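Local structure of histidine triad protein (5CS2) at residues G54-T59 against I117-R122; G90-T95 against N189-Y194; E21-G26 against Y41-V46; D31-F36 against Q183-A188. The protein probably hydrolyses diadenosine triphosphate to AMP and ADP, as a histidine triad enzyme of the Fhit type, and is captured here in complex with cyclomarin A. All blocks are in the same frame, centred on the assembly; numbering follows the deposited sequence. Where two conformers were deposited one is given.

Contact 1. Residues G54-T59 against I117-R122; sequences GHILLT and IHIIPR
The imidazole of His55 has Ile120 over one face, CG1 sitting 3.6 Å from the ring centroid almost on the normal, a CH-pi contact, and His118 at its edge. There His55 NE2 and His118 ND1 share a nearly straight hydrogen bond of 2.9 Å, in the plane of both rings, whose planes are turned 56° apart. His55 reaches across because its CG stands anti to the backbone N (chi1 -173°). Its other nitrogen, ND1, bonds to the backbone N of Leu51, so both nitrogens are held. Leu57 CD2 lies 3.3 Å from His118 ND1, and His118 NE2 makes a weak hydrogen bond to Gln103 OE1, of a predicted substrate-binding residue. Behind the rings the backbones run antiparallel. Ile56 pairs with Ile119 and Leu58 with Ile117, each through two hydrogen bonds, while Leu57 and His118 form the non-hydrogen-bonded pair between them. The opposite face of the sheet is aliphatic: Ile56 CG1 packs 3.7 Å from Ile119 CB, and Leu58 CD1 meets Ile119 CD1 at 3.9 Å. At the end of the pairing, Pro121 CD rests 3.4 Å from Gly54 O. Strands 56-60 and 116-122 are neighbours in the five-stranded HIT-fold sheet; one face carries His118 of the predicted histidine triad motif beside Leu57, the other packs on helix 72-93.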
loop_
_atom_site.group_PDB
_atom_site.type_symbol
_atom_site.label_atom_id
_atom_site.label_comp_id
_atom_site.label_asym_id
_atom_site.label_seq_id
_atom_site.Cartn_x
_atom_site.Cartn_y
_atom_site.Cartn_z
ATOM N N GLY A 54 6.395 14.586 -9.760
ATOM C CA GLY A 54 6.491 14.116 -8.382
ATOM C C GLY A 54 6.313 12.622 -8.200
ATOM O O GLY A 54 6.379 12.136 -7.074
ATOM N N HIS A 55 6.193 11.886 -9.303
ATOM C CA HIS A 55 6.082 10.408 -9.288
ATOM C C HIS A 55 7.361 9.821 -8.710
ATOM O O HIS A 55 8.450 9.993 -9.273
ATOM C CB HIS A 55 5.851 9.895 -10.719
ATOM C CG HIS A 55 5.560 8.423 -10.858
ATOM N ND1 HIS A 55 5.077 7.906 -12.051
ATOM C CD2 HIS A 55 5.711 7.409 -9.975
ATOM C CE1 HIS A 55 4.945 6.603 -11.851
ATOM N NE2 HIS A 55 5.291 6.258 -10.613
ATOM N N ILE A 56 7.244 9.179 -7.549
ATOM C CA ILE A 56 8.362 8.572 -6.851
ATOM C C ILE A 56 8.146 7.080 -6.639
ATOM O O ILE A 56 7.014 6.594 -6.707
ATOM C CB ILE A 56 8.697 9.279 -5.531
ATOM C CG1 ILE A 56 7.440 9.286 -4.610
ATOM C CG2 ILE A 56 9.197 10.752 -5.827
ATOM C CD1 ILE A 56 7.732 9.586 -3.173
ATOM N N LEU A 57 9.232 6.389 -6.343
ATOM C CA LEU A 57 9.220 4.938 -6.101
ATOM C C LEU A 57 9.831 4.619 -4.765
ATOM O O LEU A 57 10.834 5.233 -4.390
ATOM C CB LEU A 57 10.023 4.234 -7.223
ATOM C CG LEU A 57 9.526 4.499 -8.649
ATOM C CD1 LEU A 57 10.559 4.112 -9.677
ATOM C CD2 LEU A 57 8.179 3.847 -8.899
ATOM N N LEU A 58 9.270 3.623 -4.058
ATOM C CA LEU A 58 9.838 3.128 -2.802
ATOM C C LEU A 58 10.121 1.652 -3.009
ATOM O O LEU A 58 9.276 0.962 -3.579
ATOM C CB LEU A 58 8.875 3.259 -1.618
ATOM C CG LEU A 58 8.251 4.641 -1.377
ATOM C CD1 LEU A 58 7.514 4.643 -0.066
ATOM C CD2 LEU A 58 9.284 5.739 -1.300
ATOM N N THR A 59 11.293 1.176 -2.581
ATOM C CA THR A 59 11.581 -0.244 -2.774
ATOM C C THR A 59 12.342 -0.774 -1.597
ATOM O O THR A 59 12.838 0.008 -0.775
ATOM C CB THR A 59 12.272 -0.488 -4.139
ATOM O OG1 THR A 59 12.249 -1.894 -4.444
ATOM C CG2 THR A 59 13.692 -0.045 -4.155
ATOM N N ILE A 117 6.633 0.481 -4.479
ATOM C CA ILE A 117 5.389 1.234 -4.371
ATOM C C ILE A 117 5.539 2.502 -5.191
ATOM O O ILE A 117 6.565 3.191 -5.072
ATOM C CB ILE A 117 5.123 1.636 -2.892
ATOM C CG1 ILE A 117 4.999 0.415 -1.942
ATOM C CG2 ILE A 117 3.882 2.570 -2.800
ATOM C CD1 ILE A 117 4.863 0.715 -0.393
ATOM N N HIS A 118 4.525 2.811 -5.981
ATOM C CA HIS A 118 4.416 4.037 -6.764
ATOM C C HIS A 118 3.642 5.032 -5.923
ATOM O O HIS A 118 2.580 4.688 -5.372
ATOM C CB HIS A 118 3.600 3.825 -8.035
ATOM C CG HIS A 118 4.258 2.928 -9.012
ATOM N ND1 HIS A 118 5.075 3.423 -10.001
ATOM C CD2 HIS A 118 4.205 1.580 -9.105
ATOM C CE1 HIS A 118 5.480 2.362 -10.683
ATOM N NE2 HIS A 118 4.978 1.235 -10.175
ATOM N N ILE A 119 4.137 6.275 -5.842
ATOM C CA ILE A 119 3.401 7.350 -5.160
ATOM C C ILE A 119 3.339 8.437 -6.202
ATOM O O ILE A 119 4.391 8.928 -6.631
ATOM C CB ILE A 119 4.057 7.852 -3.875
ATOM C CG1 ILE A 119 4.075 6.777 -2.786
ATOM C CG2 ILE A 119 3.352 9.155 -3.373
ATOM C CD1 ILE A 119 4.924 7.172 -1.569
ATOM N N ILE A 120 2.130 8.799 -6.613
ATOM C CA ILE A 120 1.944 9.811 -7.666
ATOM C C ILE A 120 1.058 10.924 -7.143
ATOM O O ILE A 120 -0.156 10.734 -6.966
ATOM C CB ILE A 120 1.408 9.242 -9.011
ATOM C CG1 ILE A 120 2.193 7.997 -9.490
ATOM C CG2 ILE A 120 1.384 10.348 -10.099
ATOM C CD1 ILE A 120 1.417 7.020 -10.339
ATOM N N PRO A 121 1.610 12.133 -6.978
ATOM C CA PRO A 121 0.774 13.266 -6.536
ATOM C C PRO A 121 -0.279 13.535 -7.597
ATOM O O PRO A 121 -0.007 13.358 -8.785
ATOM C CB PRO A 121 1.777 14.427 -6.449
ATOM C CG PRO A 121 3.118 13.758 -6.286
ATOM C CD PRO A 121 3.011 12.553 -7.179
ATOM N N ARG A 122 -1.502 13.888 -7.174
ATOM C CA ARG A 122 -2.606 14.114 -8.118
ATOM C C ARG A 122 -3.237 15.511 -7.984
ATOM O O ARG A 122 -3.387 16.013 -6.874
ATOM C CB ARG A 122 -3.698 13.051 -7.915
ATOM C CG ARG A 122 -3.258 11.594 -8.136
ATOM C CD ARG A 122 -2.615 11.353 -9.480
ATOM N NE ARG A 122 -3.507 11.680 -10.594
ATOM C CZ ARG A 122 -4.396 10.837 -11.108
ATOM N NH1 ARG A 122 -4.508 9.603 -10.627
ATOM N NH2 ARG A 122 -5.176 11.217 -12.113
#

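Contact 2. Residues G90-T95 against N189-Y194; sequences GNLFNT and NLIKSY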
loop_
_atom_site.group_PDB
_atom_site.type_symbol
_atom_site.label_atom_id
_atom_site.label_comp_id
_atom_site.label_asym_id
_atom_site.label_seq_id
_atom_site.Cartn_x
_atom_site.Cartn_y
_atom_site.Cartn_z
ATOM N N GLY A 90 3.101 15.835 -0.304
ATOM C CA GLY A 90 1.914 16.658 -0.134
ATOM C C GLY A 90 2.310 18.094 0.118
ATOM O O GLY A 90 1.820 18.994 -0.565
ATOM N N ASN A 91 3.262 18.284 1.040
ATOM C CA ASN A 91 3.816 19.597 1.378
ATOM C C ASN A 91 4.615 20.220 0.222
ATOM O O ASN A 91 4.480 21.422 -0.010
ATOM C CB ASN A 91 4.643 19.514 2.637
ATOM C CG ASN A 91 3.858 19.180 3.885
ATOM O OD1 ASN A 91 2.627 19.196 3.913
ATOM N ND2 ASN A 91 4.562 18.872 4.964
ATOM N N LEU A 92 5.401 19.411 -0.534
ATOM C CA LEU A 92 6.221 19.903 -1.655
ATOM C C LEU A 92 5.474 20.212 -2.953
ATOM O O LEU A 92 5.807 21.195 -3.622
ATOM C CB LEU A 92 7.380 18.920 -1.967
ATOM C CG LEU A 92 8.508 18.827 -0.961
ATOM C CD1 LEU A 92 9.442 17.692 -1.337
ATOM C CD2 LEU A 92 9.315 20.153 -0.893
ATOM N N PHE A 93 4.514 19.360 -3.346
ATOM C CA PHE A 93 3.765 19.498 -4.590
ATOM C C PHE A 93 2.412 20.194 -4.402
ATOM O O PHE A 93 1.677 20.358 -5.369
ATOM C CB PHE A 93 3.634 18.121 -5.293
ATOM C CG PHE A 93 4.933 17.764 -5.984
ATOM C CD1 PHE A 93 6.009 17.252 -5.261
ATOM C CD2 PHE A 93 5.118 18.040 -7.334
ATOM C CE1 PHE A 93 7.243 17.016 -5.882
ATOM C CE2 PHE A 93 6.350 17.795 -7.954
ATOM C CZ PHE A 93 7.401 17.280 -7.222
ATOM N N ASN A 94 2.128 20.665 -3.185
ATOM C CA ASN A 94 0.902 21.367 -2.776
ATOM C C ASN A 94 -0.360 20.577 -3.173
ATOM O O ASN A 94 -1.162 20.990 -4.027
ATOM C CB ASN A 94 0.901 22.828 -3.265
ATOM C CG ASN A 94 2.096 23.598 -2.752
ATOM O OD1 ASN A 94 2.418 23.583 -1.554
ATOM N ND2 ASN A 94 2.834 24.211 -3.660
ATOM N N THR A 95 -0.467 19.371 -2.599
ATOM C CA THR A 95 -1.611 18.503 -2.855
ATOM C C THR A 95 -1.896 17.635 -1.678
ATOM O O THR A 95 -1.025 17.358 -0.846
ATOM C CB THR A 95 -1.502 17.690 -4.176
ATOM O OG1 THR A 95 -2.771 17.055 -4.418
ATOM C CG2 THR A 95 -0.383 16.625 -4.138
ATOM N N ASN A 189 17.164 16.223 -4.645
ATOM C CA ASN A 189 17.766 17.181 -3.717
ATOM C C ASN A 189 16.712 18.020 -3.010
ATOM O O ASN A 189 16.811 18.222 -1.810
ATOM C CB ASN A 189 18.814 18.044 -4.431
ATOM C CG ASN A 189 19.747 18.743 -3.481
ATOM O OD1 ASN A 189 19.661 19.955 -3.274
ATOM N ND2 ASN A 189 20.636 17.990 -2.853
ATOM N N LEU A 190 15.687 18.440 -3.738
ATOM C CA LEU A 190 14.574 19.213 -3.188
ATOM C C LEU A 190 13.861 18.390 -2.091
ATOM O O LEU A 190 13.590 18.905 -0.997
ATOM C CB LEU A 190 13.606 19.582 -4.317
ATOM C CG LEU A 190 12.313 20.290 -3.902
ATOM C CD1 LEU A 190 12.505 21.818 -3.853
ATOM C CD2 LEU A 190 11.168 19.930 -4.858
ATOM N N ILE A 191 13.637 17.083 -2.360
ATOM C CA ILE A 191 12.973 16.209 -1.389
ATOM C C ILE A 191 13.809 15.978 -0.180
ATOM O O ILE A 191 13.341 16.193 0.926
ATOM C CB ILE A 191 12.512 14.887 -2.046
ATOM C CG1 ILE A 191 11.530 15.180 -3.200
ATOM C CG2 ILE A 191 11.932 13.952 -0.988
ATOM C CD1 ILE A 191 11.253 14.005 -4.122
ATOM N N LYS A 192 15.089 15.593 -0.374
ATOM C CA LYS A 192 16.040 15.352 0.696
ATOM C C LYS A 192 16.205 16.612 1.563
ATOM O O LYS A 192 16.211 16.504 2.785
ATOM C CB LYS A 192 17.412 15.048 0.059
ATOM C CG LYS A 192 18.045 13.742 0.402
ATOM C CD LYS A 192 19.470 13.657 -0.181
ATOM C CE LYS A 192 19.619 14.266 -1.577
ATOM N NZ LYS A 192 21.030 14.211 -2.080
ATOM N N SER A 193 16.325 17.798 0.927
ATOM C CA SER A 193 16.511 19.079 1.629
ATOM C C SER A 193 15.348 19.392 2.550
ATOM O O SER A 193 15.570 19.789 3.696
ATOM C CB SER A 193 16.722 20.226 0.652
ATOM O OG SER A 193 17.914 20.015 -0.085
ATOM N N TYR A 194 14.121 19.131 2.068
ATOM C CA TYR A 194 12.900 19.336 2.839
ATOM C C TYR A 194 12.821 18.397 4.024
ATOM O O TYR A 194 12.529 18.848 5.119
ATOM C CB TYR A 194 11.672 19.254 1.946
ATOM C CG TYR A 194 10.403 19.643 2.665
ATOM C CD1 TYR A 194 10.055 20.982 2.829
ATOM C CD2 TYR A 194 9.570 18.674 3.225
ATOM C CE1 TYR A 194 8.910 21.350 3.541
ATOM C CE2 TYR A 194 8.414 19.027 3.924
ATOM C CZ TYR A 194 8.094 20.366 4.086
ATOM O OH TYR A 194 6.955 20.702 4.768
#
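Two helices of the HIT-fold subunit meet at the protein surface: the C-terminal end of helix 72-93 and a turn of helix 181-199. Leu92 carries the contact. Its two methyls rest on one side of the partner helix, CD1 lying 3.8 Å from Ile191 CG1 and CD2 3.8 Å from Tyr194 CG. CD2 also approaches Leu190 CG, at 4.2 Å, so Leu190, Ile191 and Tyr194 together receive the leucine tip. Tyr194 swings out with CG anti to its backbone N (chi1 -172°) and runs alongside Leu92, the two side chains pointing opposite ways, laying a ring face against Leu92 CG. This carries the phenol to Asn91, which crosses the tyrosine at about a right angle, its amide plane 75° from the ring. Asn91 ND2 donates a weak, bent hydrogen bond of 3.0 Å to Tyr194 OH, and Asn91 CB comes within 3.4 Å of the same oxygen. Ile191 also reaches Met89 and Met85, about one and two turns back along helix 72-93, while Tyr194 touches Ile88. The arrangement is plain helix-helix packing, apolar at its centre with the weak Asn91-Tyr194 bond to one side, joining the C-terminal helix to the long helix of the HIT domain.

Contact 3. Residues E21-G26 against Y41-V46; sequences EKYEFG and YSYGFV
The segments share no backbone ladder: their nearest CA atoms, those of Tyr23 and Tyr43, stay 8.3 Å apart, and side chains fill the gap. Strand 24-25, half of a small antiparallel hairpin with 28-29, packs against strand 42-46 of the five-stranded HIT-fold sheet. Two edge-to-face (T-shaped) aromatic pairs join them. In the first, Tyr23 presents its edge to the face of Tyr43, CD1 standing over the ring centre, with planes 63° apart and Tyr23 CD1 3.5 Å from Tyr43 CD2. In the second the roles are reversed: the strand 42-46 residue, Phe45, gives the edge. Its CZ comes down over the middle of the Phe25 ring, 3.8 Å from Phe25 CD2, with the planes 68° apart. Two residues apart, Tyr43 and Phe45 project from the same face of the strand; both hold CG in the crowded position between backbone N and carbonyl carbon. Val35 supports that layer from the neighbouring strand, touching Tyr23, Tyr43 and Phe45. The phenol of Tyr23 is occupied beyond the pair, bonded to Thr38 OG1 and Ser20 N. Phe25 also packs edge-to-face with His116, the predicted nucleotidylated histidine, and touches Val112, a predicted substrate contact, so the second aromatic pair borders the predicted catalytic centre. Lys22 NZ forms a salt bridge with Glu24 OE2. The hydrogen bond between the segments runs from Tyr43 OH to Glu24 O, 2.8 Å, reaching that oxygen from well above its carbonyl plane.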
loop_
_atom_site.group_PDB
_atom_site.type_symbol
_atom_site.label_atom_id
_atom_site.label_comp_id
_atom_site.label_asym_id
_atom_site.label_seq_id
_atom_site.Cartn_x
_atom_site.Cartn_y
_atom_site.Cartn_z
ATOM N N GLU A 21 25.574 1.715 0.568
ATOM C CA GLU A 21 26.743 1.662 -0.321
ATOM C C GLU A 21 26.315 1.485 -1.784
ATOM O O GLU A 21 26.983 1.989 -2.681
ATOM C CB GLU A 21 27.686 0.520 0.091
ATOM C CG GLU A 21 28.634 0.868 1.231
ATOM C CD GLU A 21 29.738 -0.144 1.483
ATOM O OE1 GLU A 21 30.637 -0.272 0.622
ATOM O OE2 GLU A 21 29.719 -0.786 2.560
ATOM N N LYS A 22 25.196 0.784 -2.009
ATOM C CA LYS A 22 24.648 0.516 -3.337
ATOM C C LYS A 22 23.137 0.412 -3.277
ATOM O O LYS A 22 22.576 0.006 -2.264
ATOM C CB LYS A 22 25.239 -0.779 -3.921
ATOM C CG LYS A 22 25.250 -0.811 -5.442
ATOM C CD LYS A 22 25.909 -2.082 -5.959
ATOM C CE LYS A 22 24.968 -2.898 -6.803
ATOM N NZ LYS A 22 25.097 -4.346 -6.496
ATOM N N TYR A 23 22.497 0.764 -4.370
ATOM C CA TYR A 23 21.046 0.724 -4.508
ATOM C C TYR A 23 20.659 -0.156 -5.679
ATOM O O TYR A 23 20.760 0.258 -6.829
ATOM C CB TYR A 23 20.508 2.141 -4.702
ATOM C CG TYR A 23 20.700 2.973 -3.462
ATOM C CD1 TYR A 23 19.762 2.956 -2.441
ATOM C CD2 TYR A 23 21.788 3.832 -3.336
ATOM C CE1 TYR A 23 19.918 3.737 -1.304
ATOM C CE2 TYR A 23 21.973 4.598 -2.183
ATOM C CZ TYR A 23 21.021 4.559 -1.177
ATOM O OH TYR A 23 21.189 5.270 -0.012
ATOM N N GLU A 24 20.211 -1.356 -5.369
ATOM C CA GLU A 24 19.785 -2.308 -6.397
ATOM C C GLU A 24 18.288 -2.199 -6.600
ATOM O O GLU A 24 17.543 -2.078 -5.620
ATOM C CB GLU A 24 20.099 -3.745 -5.958
ATOM C CG GLU A 24 21.571 -4.134 -6.002
ATOM C CD GLU A 24 21.872 -5.533 -5.489
ATOM O OE1 GLU A 24 20.918 -6.318 -5.274
ATOM O OE2 GLU A 24 23.070 -5.841 -5.287
ATOM N N PHE A 25 17.850 -2.248 -7.862
ATOM C CA PHE A 25 16.430 -2.274 -8.178
ATOM C C PHE A 25 16.266 -3.303 -9.309
ATOM O O PHE A 25 16.458 -2.951 -10.460
ATOM C CB PHE A 25 15.948 -0.892 -8.609
ATOM C CG PHE A 25 14.475 -0.802 -8.914
ATOM C CD1 PHE A 25 13.531 -1.352 -8.046
ATOM C CD2 PHE A 25 14.025 -0.131 -10.048
ATOM C CE1 PHE A 25 12.162 -1.242 -8.324
ATOM C CE2 PHE A 25 12.655 0.020 -10.302
ATOM C CZ PHE A 25 11.733 -0.538 -9.440
ATOM N N GLY A 26 15.930 -4.543 -8.953
ATOM C CA GLY A 26 15.857 -5.618 -9.950
ATOM C C GLY A 26 17.279 -5.835 -10.459
ATOM O O GLY A 26 18.225 -5.827 -9.666
ATOM N N TYR A 41 15.154 -0.842 6.035
ATOM C CA TYR A 41 14.857 -1.868 5.017
ATOM C C TYR A 41 14.487 -1.348 3.636
ATOM O O TYR A 41 14.341 -2.151 2.714
ATOM C CB TYR A 41 13.720 -2.768 5.521
ATOM C CG TYR A 41 14.010 -3.491 6.812
ATOM C CD1 TYR A 41 14.795 -4.640 6.832
ATOM C CD2 TYR A 41 13.475 -3.047 8.016
ATOM C CE1 TYR A 41 15.063 -5.313 8.025
ATOM C CE2 TYR A 41 13.699 -3.738 9.206
ATOM C CZ TYR A 41 14.529 -4.844 9.213
ATOM O OH TYR A 41 14.768 -5.496 10.399
ATOM N N SER A 42 14.315 -0.042 3.456
ATOM C CA SER A 42 13.813 0.465 2.174
ATOM C C SER A 42 14.551 1.709 1.724
ATOM O O SER A 42 15.390 2.229 2.459
ATOM C CB SER A 42 12.341 0.859 2.345
ATOM O OG SER A 42 11.576 -0.147 2.969
ATOM N N TYR A 43 14.216 2.190 0.544
ATOM C CA TYR A 43 14.703 3.454 0.033
ATOM C C TYR A 43 13.713 4.055 -0.942
ATOM O O TYR A 43 12.863 3.360 -1.480
ATOM C CB TYR A 43 16.137 3.381 -0.506
ATOM C CG TYR A 43 16.313 2.645 -1.808
ATOM C CD1 TYR A 43 16.488 1.266 -1.829
ATOM C CD2 TYR A 43 16.356 3.331 -3.016
ATOM C CE1 TYR A 43 16.718 0.590 -3.032
ATOM C CE2 TYR A 43 16.565 2.663 -4.223
ATOM C CZ TYR A 43 16.775 1.298 -4.219
ATOM O OH TYR A 43 16.975 0.639 -5.421
ATOM N N GLY A 44 13.784 5.358 -1.098
ATOM C CA GLY A 44 12.917 6.112 -1.981
ATOM C C GLY A 44 13.757 6.800 -3.020
ATOM O O GLY A 44 14.804 7.370 -2.699
ATOM N N PHE A 45 13.325 6.726 -4.261
ATOM C CA PHE A 45 14.039 7.353 -5.357
ATOM C C PHE A 45 13.111 7.950 -6.398
ATOM O O PHE A 45 11.946 7.534 -6.529
ATOM C CB PHE A 45 15.067 6.382 -5.961
ATOM C CG PHE A 45 14.473 5.143 -6.602
ATOM C CD1 PHE A 45 14.025 4.082 -5.819
ATOM C CD2 PHE A 45 14.369 5.040 -7.975
ATOM C CE1 PHE A 45 13.470 2.934 -6.410
ATOM C CE2 PHE A 45 13.857 3.870 -8.565
ATOM C CZ PHE A 45 13.422 2.832 -7.777
ATOM N N VAL A 46 13.583 9.008 -7.078
ATOM C CA VAL A 46 12.795 9.679 -8.116
ATOM C C VAL A 46 12.696 8.784 -9.348
ATOM O O VAL A 46 13.631 8.051 -9.659
ATOM C CB VAL A 46 13.269 11.113 -8.470
ATOM C CG1 VAL A 46 12.981 12.088 -7.330
ATOM C CG2 VAL A 46 14.749 11.136 -8.853
#

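Contact 4. Residues D31-F36 against Q183-A188; sequences DKREVF and QMEEEA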
loop_
_atom_site.group_PDB
_atom_site.type_symbol
_atom_site.label_atom_id
_atom_site.label_comp_id
_atom_site.label_asym_id
_atom_site.label_seq_id
_atom_site.Cartn_x
_atom_site.Cartn_y
_atom_site.Cartn_z
ATOM N N ASP A 31 21.323 5.326 -9.245
ATOM C CA ASP A 31 22.363 6.326 -8.929
ATOM C C ASP A 31 22.022 6.936 -7.560
ATOM O O ASP A 31 20.862 7.300 -7.303
ATOM C CB ASP A 31 22.352 7.429 -10.006
ATOM C CG ASP A 31 23.604 8.283 -10.021
ATOM O OD1 ASP A 31 23.867 8.969 -9.008
ATOM O OD2 ASP A 31 24.314 8.276 -11.052
ATOM N N LYS A 32 23.023 7.041 -6.685
ATOM C CA LYS A 32 22.855 7.634 -5.342
ATOM C C LYS A 32 22.273 9.049 -5.380
ATOM O O LYS A 32 21.588 9.439 -4.418
ATOM C CB LYS A 32 24.185 7.604 -4.564
ATOM C CG LYS A 32 25.278 8.474 -5.184
ATOM C CD LYS A 32 26.612 8.291 -4.456
ATOM C CE LYS A 32 27.719 9.030 -5.166
ATOM N NZ LYS A 32 29.055 8.675 -4.617
ATOM N N ARG A 33 22.526 9.815 -6.474
ATOM C CA ARG A 33 22.002 11.166 -6.688
ATOM C C ARG A 33 20.480 11.190 -6.851
ATOM O O ARG A 33 19.868 12.249 -6.731
ATOM C CB ARG A 33 22.662 11.849 -7.914
ATOM C CG ARG A 33 24.103 12.286 -7.650
ATOM C CD ARG A 33 24.771 12.788 -8.926
ATOM N NE ARG A 33 25.017 11.669 -9.836
ATOM C CZ ARG A 33 25.502 11.775 -11.067
ATOM N NH1 ARG A 33 25.803 12.969 -11.572
ATOM N NH2 ARG A 33 25.682 10.691 -11.807
ATOM N N GLU A 34 19.877 10.028 -7.184
ATOM C CA GLU A 34 18.425 9.968 -7.415
ATOM C C GLU A 34 17.631 9.520 -6.189
ATOM O O GLU A 34 16.399 9.528 -6.228
ATOM C CB GLU A 34 18.141 9.004 -8.587
ATOM C CG GLU A 34 18.898 9.360 -9.859
ATOM C CD GLU A 34 18.856 8.305 -10.953
ATOM O OE1 GLU A 34 18.412 7.163 -10.684
ATOM O OE2 GLU A 34 19.290 8.616 -12.085
ATOM N N VAL A 35 18.318 9.145 -5.136
ATOM C CA VAL A 35 17.756 8.607 -3.897
ATOM C C VAL A 35 17.544 9.760 -2.914
ATOM O O VAL A 35 18.475 10.499 -2.641
ATOM C CB VAL A 35 18.656 7.506 -3.292
ATOM C CG1 VAL A 35 18.124 7.015 -1.947
ATOM C CG2 VAL A 35 18.830 6.338 -4.276
ATOM N N PHE A 36 16.352 9.887 -2.382
ATOM C CA PHE A 36 16.080 10.977 -1.418
ATOM C C PHE A 36 15.977 10.484 0.032
ATOM O O PHE A 36 15.980 11.306 0.951
ATOM C CB PHE A 36 14.857 11.776 -1.849
ATOM C CG PHE A 36 13.652 10.926 -2.187
ATOM C CD1 PHE A 36 12.881 10.346 -1.177
ATOM C CD2 PHE A 36 13.278 10.718 -3.510
ATOM C CE1 PHE A 36 11.776 9.534 -1.493
ATOM C CE2 PHE A 36 12.143 9.954 -3.822
ATOM C CZ PHE A 36 11.413 9.350 -2.815
ATOM N N GLN A 183 17.971 16.661 -13.899
ATOM C CA GLN A 183 16.602 16.909 -13.420
ATOM C C GLN A 183 16.274 16.024 -12.225
ATOM O O GLN A 183 15.660 16.490 -11.262
ATOM C CB GLN A 183 15.562 16.690 -14.534
ATOM C CG GLN A 183 15.602 17.745 -15.639
ATOM C CD GLN A 183 14.696 17.425 -16.802
ATOM O OE1 GLN A 183 14.658 16.298 -17.317
ATOM N NE2 GLN A 183 13.972 18.428 -17.275
ATOM N N MET A 184 16.695 14.746 -12.287
ATOM C CA MET A 184 16.471 13.772 -11.227
ATOM C C MET A 184 17.220 14.119 -9.955
ATOM O O MET A 184 16.639 14.025 -8.878
ATOM C CB MET A 184 16.804 12.364 -11.712
ATOM C CG MET A 184 15.797 11.828 -12.701
ATOM S SD MET A 184 15.995 10.053 -12.935
ATOM C CE MET A 184 17.345 10.053 -14.120
ATOM N N GLU A 185 18.509 14.528 -10.076
ATOM C CA GLU A 185 19.316 14.960 -8.944
ATOM C C GLU A 185 18.655 16.191 -8.317
ATOM O O GLU A 185 18.562 16.265 -7.089
ATOM C CB GLU A 185 20.760 15.274 -9.377
ATOM C CG GLU A 185 21.683 15.711 -8.247
ATOM C CD GLU A 185 23.115 16.003 -8.663
ATOM O OE1 GLU A 185 23.346 16.330 -9.851
ATOM O OE2 GLU A 185 24.008 15.913 -7.792
ATOM N N GLU A 186 18.190 17.131 -9.150
ATOM C CA GLU A 186 17.534 18.355 -8.678
ATOM C C GLU A 186 16.270 18.003 -7.880
ATOM O O GLU A 186 16.087 18.514 -6.768
ATOM C CB GLU A 186 17.212 19.293 -9.857
ATOM C CG GLU A 186 16.432 20.548 -9.491
ATOM C CD GLU A 186 16.170 21.535 -10.617
ATOM O OE1 GLU A 186 16.104 21.107 -11.794
ATOM O OE2 GLU A 186 16.000 22.739 -10.315
ATOM N N GLU A 187 15.436 17.092 -8.421
ATOM C CA GLU A 187 14.213 16.657 -7.741
ATOM C C GLU A 187 14.533 15.914 -6.455
ATOM O O GLU A 187 13.924 16.213 -5.424
ATOM C CB GLU A 187 13.302 15.820 -8.649
ATOM C CG GLU A 187 11.936 15.624 -8.002
ATOM C CD GLU A 187 10.829 15.014 -8.837
ATOM O OE1 GLU A 187 10.607 15.497 -9.972
ATOM O OE2 GLU A 187 10.106 14.137 -8.307
ATOM N N ALA A 188 15.488 14.965 -6.486
ATOM C CA ALA A 188 15.837 14.247 -5.265
ATOM C C ALA A 188 16.393 15.205 -4.217
ATOM O O ALA A 188 16.154 15.005 -3.046
ATOM C CB ALA A 188 16.846 13.147 -5.545
HETATM O O HOH W 1 20.467 14.417 -5.315
HETATM O O HOH W 2 25.890 15.598 -10.376
#
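Met184 comes first along the helix, its side chain beside that of Glu34 and pointing the same way; the bend at chi3 (-82°) brings CE to 3.2 Å from Glu34 OE2, with SD also close to the carboxylate. Glu185 follows, extended, its CG anti to the backbone N. Its carboxylate crosses the aliphatic part of Arg33, OE2 lying 3.4 Å from Arg33 CD, but the charged ends do not pair directly: water 2 accepts from Arg33 NH1 and donates to Glu185 OE1 at 2.7 Å. The guanidinium instead grips Asp31 side-on in a salt bridge, NE to OD1 and NH2 to OD2. Asp31 OD1 also accepts from Arg33 N, an Asx turn at the start of the 3-10 segment 32-34. Water 1 donates to both Arg33 O and Glu185 O, and Glu185 CA makes a straight CA-H...O contact of 3.5 Å to Arg33 O. Ala188 is turned toward the other segment, with CB 3.4 Å from Arg33 O and its carbonyl O 3.7 Å from Phe36 CB. The C-terminal helix 181-199 thus lies against the start of edge strand 35-38, with Val46 of strand 42-46 touching Glu34, Met184 and Glu187, and Ile191 of the next turn meeting Phe36.

How the contacts relate
Contacts 1, 3 and 4 meet in one antiparallel sheet: Thr59 O and Leu57 O bond to Tyr43 N and Phe45 N (both 2.9 Å), and Phe36 N and Val46 N to Gly44 O and Glu34 O (both 3.0 Å). Helix 181-199 is shared by contacts 2 and 4, whose centres lie about 13 Å apart; Ile191 CD1 lies 4.2 Å from Ile56 CG2 of contact 1. Arg122 O and Thr95 OG1, 2.7 Å apart, tie contact 1 to contact 2. Contact 1 supplies His118 to the predicted site, and the Phe25 side chain of contact 3 comes within about 4 Å of that of His116 (nearest atoms), whereas contact 2 is surface packing of helices.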